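Local structure of 5'-tyrosyl-DNA phosphodiesterase (Caenorhabditis elegans, 4FVA) at residues L166-E171 against F215-W220. The protein belongs to the endonuclease/exonuclease/phosphatase family and has a fold of the DNase I-like kind, with a bound magnesium ion. Sequence-based numbering, arbitrary orientation.
Sequences LNLRDE and FDRLYW
Leu166 and Phe215 join two parts of the DNase I-like fold: the loop that leaves strand 159-163 and strand 212-221, its antiparallel neighbour in one of the two mixed sheets. Backbone hydrogen bonds link Arg217 with Gly164 and Tyr219 with Phe162. Beyond them, the Phe215 carbonyl O takes the N-H of Leu166 at 2.8 Å from N to O and, weakly, that of Asn167, so one acceptor holds the start of the loop; the two touching parts run about 95° apart, end to end.

The loop meets the Phe215 ring over one face and at one edge, and Trp197 is a further ring neighbour. Asn167 OD1 sits 3.8 Å above that face, over the centre, while Asn167 ND2 bonds to Leu127 O and a malonate ion. Near the ring plane, Leu168 O meets the edge at CD1, 3.4 Å away. Bent at chi2 and chi3, the Arg169 chain folds back until NH2 donates to Asn167 O at 3.2 Å; its guanidinium lays one face against Phe215 CE1, the two planes 53° apart, so this is no parallel stack.

Farther along the strand, Leu166 CD1 touches the Tyr219 ring edge at CE1, 3.6 Å away and in plane. In a separate aliphatic contact, Leu168 CB rests over one face of the Arg217 guanidinium. Extended from CG to NE, Arg217 gives NE to Arg214 O and carries its guanidinium to the exposed, poorly ordered Asp170. The two form a salt bridge, NH2 lying 3.3 Å from OD2, with a weak bond from NH1 to OD1.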
# COMPACT_ATOMS: atom_id res chain seq x y z
N LEU A 166 -3.43 5.68 -3.44
CA LEU A 166 -3.48 6.30 -4.76
C LEU A 166 -4.33 7.59 -4.79
O LEU A 166 -4.36 8.29 -5.81
CB LEU A 166 -3.97 5.30 -5.82
CG LEU A 166 -3.29 3.93 -5.80
CD1 LEU A 166 -3.73 3.07 -6.99
CD2 LEU A 166 -1.76 4.11 -5.81
N ASN A 167 -5.01 7.90 -3.69
CA ASN A 167 -5.77 9.15 -3.60
C ASN A 167 -6.77 9.35 -4.73
O ASN A 167 -7.06 10.49 -5.11
CB ASN A 167 -4.82 10.35 -3.52
CG ASN A 167 -4.43 10.68 -2.09
OD1 ASN A 167 -5.28 10.73 -1.20
ND2 ASN A 167 -3.13 10.88 -1.86
N LEU A 168 -7.29 8.25 -5.24
CA LEU A 168 -8.13 8.27 -6.44
C LEU A 168 -9.60 8.51 -6.16
O LEU A 168 -10.14 8.05 -5.14
CB LEU A 168 -8.00 6.94 -7.22
CG LEU A 168 -6.72 6.65 -8.02
CD1 LEU A 168 -6.72 5.21 -8.59
CD2 LEU A 168 -6.50 7.67 -9.14
N ARG A 169 -10.24 9.27 -7.05
CA ARG A 169 -11.68 9.18 -7.23
C ARG A 169 -11.84 8.26 -8.45
O ARG A 169 -11.00 8.31 -9.36
CB ARG A 169 -12.27 10.57 -7.48
CG ARG A 169 -11.30 11.73 -7.17
CD ARG A 169 -11.25 12.09 -5.69
NE ARG A 169 -9.88 12.24 -5.19
CZ ARG A 169 -9.51 13.07 -4.22
NH1 ARG A 169 -10.41 13.85 -3.63
NH2 ARG A 169 -8.24 13.13 -3.83
N ASP A 170 -12.86 7.41 -8.48
CA ASP A 170 -12.96 6.41 -9.56
C ASP A 170 -12.88 6.95 -11.00
O ASP A 170 -12.34 6.28 -11.89
CB ASP A 170 -14.20 5.52 -9.39
CG ASP A 170 -13.90 4.26 -8.61
OD1 ASP A 170 -13.31 3.32 -9.20
OD2 ASP A 170 -14.25 4.19 -7.41
N GLU A 171 -13.43 8.13 -11.23
CA GLU A 171 -13.42 8.72 -12.56
C GLU A 171 -12.00 9.08 -13.00
O GLU A 171 -11.78 9.42 -14.16
CB GLU A 171 -14.30 9.97 -12.59
CG GLU A 171 -13.80 11.09 -11.68
CD GLU A 171 -14.00 10.77 -10.21
OE1 GLU A 171 -14.35 9.62 -9.88
OE2 GLU A 171 -13.81 11.69 -9.37
N PHE A 215 -9.36 5.31 -1.51
CA PHE A 215 -8.07 5.89 -1.85
C PHE A 215 -7.00 4.82 -1.97
O PHE A 215 -6.07 4.94 -2.76
CB PHE A 215 -7.65 6.90 -0.77
CG PHE A 215 -8.34 8.25 -0.86
CD1 PHE A 215 -8.86 8.71 -2.06
CD2 PHE A 215 -8.43 9.07 0.27
CE1 PHE A 215 -9.47 9.96 -2.13
CE2 PHE A 215 -9.04 10.32 0.21
CZ PHE A 215 -9.56 10.77 -1.00
N ASP A 216 -7.11 3.79 -1.15
CA ASP A 216 -6.08 2.78 -1.06
C ASP A 216 -6.46 1.56 -1.90
O ASP A 216 -7.53 0.99 -1.71
CB ASP A 216 -5.87 2.42 0.40
CG ASP A 216 -5.61 3.65 1.26
OD1 ASP A 216 -4.45 4.09 1.27
OD2 ASP A 216 -6.56 4.19 1.88
N ARG A 217 -5.60 1.18 -2.83
CA ARG A 217 -5.93 0.10 -3.75
C ARG A 217 -4.73 -0.77 -4.05
O ARG A 217 -3.58 -0.34 -3.92
CB ARG A 217 -6.49 0.65 -5.07
CG ARG A 217 -7.67 1.61 -4.89
CD ARG A 217 -8.29 2.00 -6.23
NE ARG A 217 -9.29 3.06 -6.07
CZ ARG A 217 -10.12 3.46 -7.04
NH1 ARG A 217 -10.07 2.90 -8.24
NH2 ARG A 217 -10.99 4.43 -6.80
N LEU A 218 -5.01 -2.00 -4.47
CA LEU A 218 -3.98 -2.93 -4.89
C LEU A 218 -4.38 -3.54 -6.22
O LEU A 218 -5.48 -4.08 -6.35
CB LEU A 218 -3.81 -4.04 -3.84
CG LEU A 218 -2.82 -3.70 -2.74
CD1 LEU A 218 -2.88 -4.72 -1.59
CD2 LEU A 218 -1.39 -3.60 -3.33
N TYR A 219 -3.49 -3.45 -7.20
CA TYR A 219 -3.69 -4.07 -8.49
C TYR A 219 -2.69 -5.20 -8.61
O TYR A 219 -1.61 -5.14 -8.01
CB TYR A 219 -3.46 -3.06 -9.62
CG TYR A 219 -4.42 -1.90 -9.61
CD1 TYR A 219 -4.15 -0.75 -8.90
CD2 TYR A 219 -5.62 -1.98 -10.30
CE1 TYR A 219 -5.04 0.31 -8.88
CE2 TYR A 219 -6.52 -0.93 -10.30
CZ TYR A 219 -6.22 0.21 -9.58
OH TYR A 219 -7.10 1.27 -9.57
N TRP A 220 -3.03 -6.23 -9.38
CA TRP A 220 -2.05 -7.27 -9.65
C TRP A 220 -2.18 -7.92 -11.02
O TRP A 220 -3.24 -7.87 -11.67
CB TRP A 220 -2.05 -8.34 -8.55
CG TRP A 220 -2.85 -9.57 -8.86
CD1 TRP A 220 -2.35 -10.81 -9.18
CD2 TRP A 220 -4.28 -9.70 -8.84
NE1 TRP A 220 -3.39 -11.70 -9.37
CE2 TRP A 220 -4.58 -11.05 -9.17
CE3 TRP A 220 -5.33 -8.82 -8.58
CZ2 TRP A 220 -5.90 -11.52 -9.25
CZ3 TRP A 220 -6.63 -9.30 -8.65
CH2 TRP A 220 -6.91 -10.63 -8.98